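Local coordinates for protein L-asparaginase 1 (Escherichia coli, PDB 6NXC) that hydrolyses L-asparagine to L-aspartate and ammonium as a cytoplasmic, allosterically regulated homotetramer, at residues 143-148 with 187-192; 284-289 with 344-349. The protein carries 1 engineered substitution. One frame throughout, in Å; residues are numbered along the deposited sequence.

Contact 1 of 2, residues 143-148 with 187-192; sequences ELRSDG and DGFDAF
The ring of Phe189 is met by an acid, and not by hydrocarbon alone: the carboxylate of Asp147 lies at its edge, with CG 3.7 Å from Phe189 CD1 and OD2 in the plane of the ring. The contact joins two loops of the N-terminal domain, one running from strand 132-135 to helix 148-161, the other from strand 182-183 to strand 192-193. Carboxylate and ring planes stand 66° apart; OD1 has Phe189 CE1 as its nearest ring carbon and OD2 has CD1. Asp147 reaches the ring because CG sits between its backbone N and carbonyl carbon. A bridging water then ties the loops together, giving one hydrogen to Asp147 OD2 at 2.8 Å and the other to Phe189 O at 2.9 Å. Both carboxylate oxygens also accept from backbone nitrogens, OD1 from Ile139 and OD2 from Gln138, so the group is fixed in its rotation. Its side chain is about 6 Å from those of the active-site Thr34 and the substrate-binding Thr111.

At the far end of the ring, Phe189 CZ lies 3.7 Å from Arg145 O and 3.8 Å from Arg145 NH2. The guanidinium plane is turned 72° from the ring, and the arginine chain, bent at chi3, carries NH2 on to a hydrogen bond with Gly204 O of a second subunit. Phe189 also packs on Gly204 of that second subunit, so the ring is part of the subunit interface. An alanine at Phe189 is likely to open a gap between the two loops and leave the Asp147 carboxylate and the Arg145 guanidinium without the ring that lies against both. One residue before Asp147, Ser146 OG caps the start of helix 148-161, accepting from Gly148 N at 2.9 Å with an N-H...O angle of 164°.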
loop_
_atom_site.group_PDB
_atom_site.type_symbol
_atom_site.label_atom_id
_atom_site.label_comp_id
_atom_site.label_asym_id
_atom_site.label_seq_id
_atom_site.Cartn_x
_atom_site.Cartn_y
_atom_site.Cartn_z
ATOM N N GLU B 143 0.764 -29.484 -3.053
ATOM C CA GLU B 143 0.936 -29.107 -1.628
ATOM C C GLU B 143 -0.309 -28.349 -1.196
ATOM O O GLU B 143 -1.002 -27.784 -2.051
ATOM C CB GLU B 143 2.244 -28.351 -1.416
ATOM C CG GLU B 143 3.464 -29.225 -1.296
ATOM C CD GLU B 143 4.686 -28.351 -1.099
ATOM O OE1 GLU B 143 4.503 -27.296 -0.465
ATOM O OE2 GLU B 143 5.798 -28.676 -1.626
ATOM N N LEU B 144 -0.581 -28.328 0.109
ATOM C CA LEU B 144 -1.686 -27.566 0.728
ATOM C C LEU B 144 -1.432 -26.073 0.494
ATOM O O LEU B 144 -0.284 -25.688 0.536
ATOM C CB LEU B 144 -1.737 -27.790 2.245
ATOM C CG LEU B 144 -2.587 -28.961 2.718
ATOM C CD1 LEU B 144 -2.721 -28.880 4.232
ATOM C CD2 LEU B 144 -3.973 -29.008 2.056
ATOM N N ARG B 145 -2.499 -25.309 0.386
ATOM C CA ARG B 145 -2.504 -23.830 0.314
ATOM C C ARG B 145 -1.865 -23.413 -1.002
ATOM O O ARG B 145 -1.574 -22.217 -1.135
ATOM C CB ARG B 145 -1.790 -23.150 1.480
ATOM C CG ARG B 145 -2.217 -23.635 2.854
ATOM C CD ARG B 145 -1.587 -22.822 3.937
ATOM N NE ARG B 145 -0.172 -22.820 3.893
ATOM C CZ ARG B 145 0.580 -21.797 3.504
ATOM N NH1 ARG B 145 1.871 -21.924 3.601
ATOM N NH2 ARG B 145 0.070 -20.668 3.064
ATOM N N SER B 146 -1.848 -24.293 -1.976
ATOM C CA SER B 146 -1.432 -23.928 -3.340
ATOM C C SER B 146 -2.220 -22.741 -3.910
ATOM O O SER B 146 -3.468 -22.625 -3.785
ATOM C CB SER B 146 -1.488 -25.025 -4.302
ATOM O OG SER B 146 -0.743 -24.610 -5.466
ATOM N N ASP B 147 -1.468 -21.817 -4.516
ATOM C CA ASP B 147 -2.060 -20.718 -5.354
ATOM C C ASP B 147 -2.084 -21.163 -6.807
ATOM O O ASP B 147 -2.452 -20.329 -7.667
ATOM C CB ASP B 147 -1.214 -19.452 -5.249
ATOM C CG ASP B 147 0.337 -19.673 -5.381
ATOM O OD1 ASP B 147 0.843 -20.754 -4.903
ATOM O OD2 ASP B 147 1.121 -18.652 -5.826
ATOM N N GLY B 148 -1.589 -22.352 -7.146
ATOM C CA GLY B 148 -1.497 -22.703 -8.560
ATOM C C GLY B 148 -2.853 -22.828 -9.247
ATOM O O GLY B 148 -2.938 -22.436 -10.401
ATOM N N ASP B 187 8.622 -14.458 -0.647
ATOM C CA ASP B 187 7.862 -15.370 0.219
ATOM C C ASP B 187 6.339 -15.156 0.049
ATOM O O ASP B 187 5.546 -15.965 0.551
ATOM C CB ASP B 187 8.317 -15.286 1.652
ATOM C CG ASP B 187 9.683 -15.951 1.834
ATOM O OD1 ASP B 187 9.741 -17.233 1.833
ATOM O OD2 ASP B 187 10.680 -15.192 1.887
ATOM N N GLY B 188 5.941 -14.183 -0.720
ATOM C CA GLY B 188 4.543 -13.725 -0.744
ATOM C C GLY B 188 3.754 -14.385 -1.813
ATOM O O GLY B 188 4.271 -14.642 -2.856
ATOM N N PHE B 189 2.461 -14.501 -1.643
ATOM C CA PHE B 189 1.636 -14.811 -2.806
ATOM C C PHE B 189 1.607 -13.658 -3.824
ATOM O O PHE B 189 1.244 -13.920 -4.938
ATOM C CB PHE B 189 0.233 -15.172 -2.359
ATOM C CG PHE B 189 0.111 -16.489 -1.653
ATOM C CD1 PHE B 189 0.511 -17.669 -2.285
ATOM C CD2 PHE B 189 -0.259 -16.596 -0.336
ATOM C CE1 PHE B 189 0.413 -18.900 -1.649
ATOM C CE2 PHE B 189 -0.341 -17.819 0.298
ATOM C CZ PHE B 189 -0.004 -18.967 -0.324
ATOM N N ASP B 190 1.672 -12.404 -3.375
ATOM C CA ASP B 190 1.853 -11.230 -4.328
ATOM C C ASP B 190 3.334 -11.170 -4.741
ATOM O O ASP B 190 3.974 -10.174 -4.520
ATOM C CB ASP B 190 1.423 -9.954 -3.577
ATOM C CG ASP B 190 2.235 -9.673 -2.306
ATOM O OD1 ASP B 190 2.856 -10.620 -1.714
ATOM O OD2 ASP B 190 2.319 -8.503 -1.902
ATOM N N ALA B 191 3.898 -12.188 -5.344
ATOM C CA ALA B 191 5.359 -12.289 -5.557
ATOM C C ALA B 191 5.824 -11.204 -6.510
ATOM O O ALA B 191 6.960 -10.775 -6.488
ATOM C CB ALA B 191 5.568 -13.666 -6.133
ATOM N N PHE B 192 4.954 -10.852 -7.477
ATOM C CA PHE B 192 5.427 -10.000 -8.613
ATOM C C PHE B 192 4.943 -8.556 -8.395
ATOM O O PHE B 192 3.794 -8.355 -7.994
ATOM C CB PHE B 192 4.927 -10.599 -9.917
ATOM C CG PHE B 192 5.685 -11.864 -10.279
ATOM C CD1 PHE B 192 6.936 -11.766 -10.819
ATOM C CD2 PHE B 192 5.199 -13.090 -9.932
ATOM C CE1 PHE B 192 7.712 -12.877 -11.130
ATOM C CE2 PHE B 192 5.999 -14.200 -10.135
ATOM C CZ PHE B 192 7.260 -14.086 -10.686
HETATM O O HOH W 1 -0.259 -16.206 -5.905
#

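Contact 2 of 2, residues 284-289 with 344-349; sequences GIVVVN and KAMSQN
Met346, in the segment 344-349 that begins within helix 339-346, lays its side chain against Val286 and Val288 of strand 286-291, a purely apolar helix-on-sheet contact in the C-terminal domain, whose core is a four-stranded parallel sheet with helices packed against it. The strand is entered through Gly284, the C-prime residue of a Schellman motif closing helix 271-282, its N bonded to Ser281 O. Along 344-349, Ala345 turns its methyl to Leu332 of helix 322-333, so this part of the segment packs against a neighbouring helix and not the strand.

Met346 comes next and makes the whole contact with 284-289. Its CG lies 4.5 Å from Val286 CG1, a loose approach, whereas its terminal methyl CE comes to 4.0 Å from Val288 CG2. Bends at chi2 (-56°) and chi3 (-68°) fold the thioether chain, bringing CE beside Val288; the two side chains cross at about a right angle. The two valines alternate with Val287, whose side chain faces helix 271-282 on the other side of the strand, so one methionine spans two residues of the same sheet face. Thr325, Leu329 and Leu332 of helix 322-333 also touch Met346, which therefore packs against both the strand and that helix.

From helix 322-333, Lys328 NZ hydrogen-bonds to Met346 O and Gln348 O, and weakly to Ala345 O. Beyond Met346, Ser347 N makes a weak bond to Lys344 O, and Gln348 N a firmer one to Ala345 O at 3.0 Å.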
loop_
_atom_site.group_PDB
_atom_site.type_symbol
_atom_site.label_atom_id
_atom_site.label_comp_id
_atom_site.label_asym_id
_atom_site.label_seq_id
_atom_site.Cartn_x
_atom_site.Cartn_y
_atom_site.Cartn_z
ATOM N N GLY B 284 33.139 -0.738 -28.514
ATOM C CA GLY B 284 31.885 -1.163 -29.153
ATOM C C GLY B 284 30.945 -1.828 -28.147
ATOM O O GLY B 284 29.846 -2.302 -28.560
ATOM N N ILE B 285 31.335 -1.809 -26.873
ATOM C CA ILE B 285 30.473 -2.385 -25.821
ATOM C C ILE B 285 29.300 -1.432 -25.541
ATOM O O ILE B 285 29.493 -0.182 -25.454
ATOM C CB ILE B 285 31.342 -2.671 -24.599
ATOM C CG1 ILE B 285 32.385 -3.766 -24.848
ATOM C CG2 ILE B 285 30.443 -2.969 -23.422
ATOM C CD1 ILE B 285 33.413 -3.819 -23.821
ATOM N N VAL B 286 28.051 -1.955 -25.481
ATOM C CA VAL B 286 26.845 -1.156 -25.147
ATOM C C VAL B 286 26.763 -1.073 -23.628
ATOM O O VAL B 286 26.571 -2.109 -22.973
ATOM C CB VAL B 286 25.581 -1.770 -25.757
ATOM C CG1 VAL B 286 24.359 -0.996 -25.261
ATOM C CG2 VAL B 286 25.700 -1.817 -27.288
ATOM N N VAL B 287 26.951 0.106 -23.070
ATOM C CA VAL B 287 26.860 0.296 -21.602
ATOM C C VAL B 287 25.546 1.032 -21.286
ATOM O O VAL B 287 25.351 2.171 -21.766
ATOM C CB VAL B 287 28.085 1.023 -21.034
ATOM C CG1 VAL B 287 28.029 1.142 -19.552
ATOM C CG2 VAL B 287 29.314 0.323 -21.476
ATOM N N VAL B 288 24.662 0.383 -20.529
ATOM C CA VAL B 288 23.312 0.890 -20.161
ATOM C C VAL B 288 23.264 1.190 -18.660
ATOM O O VAL B 288 23.525 0.313 -17.883
ATOM C CB VAL B 288 22.226 -0.083 -20.620
ATOM C CG1 VAL B 288 20.867 0.534 -20.438
ATOM C CG2 VAL B 288 22.404 -0.397 -22.071
ATOM N N ASN B 289 22.803 2.386 -18.320
ATOM C CA ASN B 289 22.665 2.850 -16.933
ATOM C C ASN B 289 21.204 2.618 -16.496
ATOM O O ASN B 289 20.327 3.243 -17.073
ATOM C CB ASN B 289 23.006 4.339 -16.842
ATOM C CG ASN B 289 23.181 4.797 -15.397
ATOM O OD1 ASN B 289 23.433 3.965 -14.533
ATOM N ND2 ASN B 289 23.283 6.097 -15.228
ATOM N N LYS B 344 20.894 3.497 -29.750
ATOM C CA LYS B 344 19.727 4.395 -29.884
ATOM C C LYS B 344 18.460 3.631 -29.448
ATOM O O LYS B 344 17.571 4.216 -28.838
ATOM C CB LYS B 344 19.626 4.890 -31.337
ATOM C CG LYS B 344 18.248 5.347 -31.778
ATOM C CD LYS B 344 18.272 6.285 -33.003
ATOM C CE LYS B 344 17.254 7.404 -32.902
ATOM N NZ LYS B 344 17.098 8.098 -34.203
ATOM N N ALA B 345 18.334 2.385 -29.860
ATOM C CA ALA B 345 17.122 1.567 -29.662
ATOM C C ALA B 345 16.988 1.266 -28.159
ATOM O O ALA B 345 15.810 1.155 -27.682
ATOM C CB ALA B 345 17.203 0.242 -30.406
ATOM N N MET B 346 18.086 1.210 -27.442
ATOM C CA MET B 346 17.997 0.853 -26.011
ATOM C C MET B 346 17.222 1.955 -25.265
ATOM O O MET B 346 16.528 1.623 -24.322
ATOM C CB MET B 346 19.380 0.626 -25.378
ATOM C CG MET B 346 19.922 -0.715 -25.674
ATOM S SD MET B 346 18.846 -2.086 -25.193
ATOM C CE MET B 346 18.920 -1.923 -23.404
ATOM N N SER B 347 17.213 3.207 -25.689
ATOM C CA SER B 347 16.405 4.203 -24.930
ATOM C C SER B 347 15.059 4.486 -25.616
ATOM O O SER B 347 14.359 5.406 -25.208
ATOM C CB SER B 347 17.200 5.480 -24.739
ATOM O OG SER B 347 17.517 6.012 -26.001
ATOM N N GLN B 348 14.663 3.720 -26.606
ATOM C CA GLN B 348 13.405 3.878 -27.375
ATOM C C GLN B 348 12.390 2.891 -26.794
ATOM O O GLN B 348 12.807 1.785 -26.280
ATOM C CB GLN B 348 13.611 3.646 -28.861
ATOM C CG GLN B 348 14.378 4.705 -29.638
ATOM C CD GLN B 348 14.461 4.387 -31.129
ATOM O OE1 GLN B 348 14.561 5.290 -31.951
ATOM N NE2 GLN B 348 14.424 3.120 -31.526
ATOM N N ASN B 349 11.123 3.253 -26.712
ATOM C CA ASN B 349 10.098 2.311 -26.223
ATOM C C ASN B 349 9.738 1.368 -27.355
ATOM O O ASN B 349 8.905 1.752 -28.210
ATOM C CB ASN B 349 8.869 3.072 -25.715
ATOM C CG ASN B 349 7.720 2.199 -25.291
ATOM O OD1 ASN B 349 7.973 1.140 -24.696
ATOM N ND2 ASN B 349 6.507 2.752 -25.306
#

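In the fold
The two contacts lie on opposite sides of the chain's centre, their own centres 36 Å apart and their nearest atoms about 19 Å apart. They follow in series: contact 1 closes at residue 192 before contact 2 opens at 284. Contact 1 joins loops of the N-terminal domain, which holds the eight-stranded mixed sheet, whereas contact 2 packs helix 339-346 on the four-stranded parallel sheet of the C-terminal domain. They share neither sheet nor helix. The first lies by the catalytic threonine and a subunit interface; the second is interior packing of one subunit, with the side chain of Val288 about 11 Å from a bound asparagine.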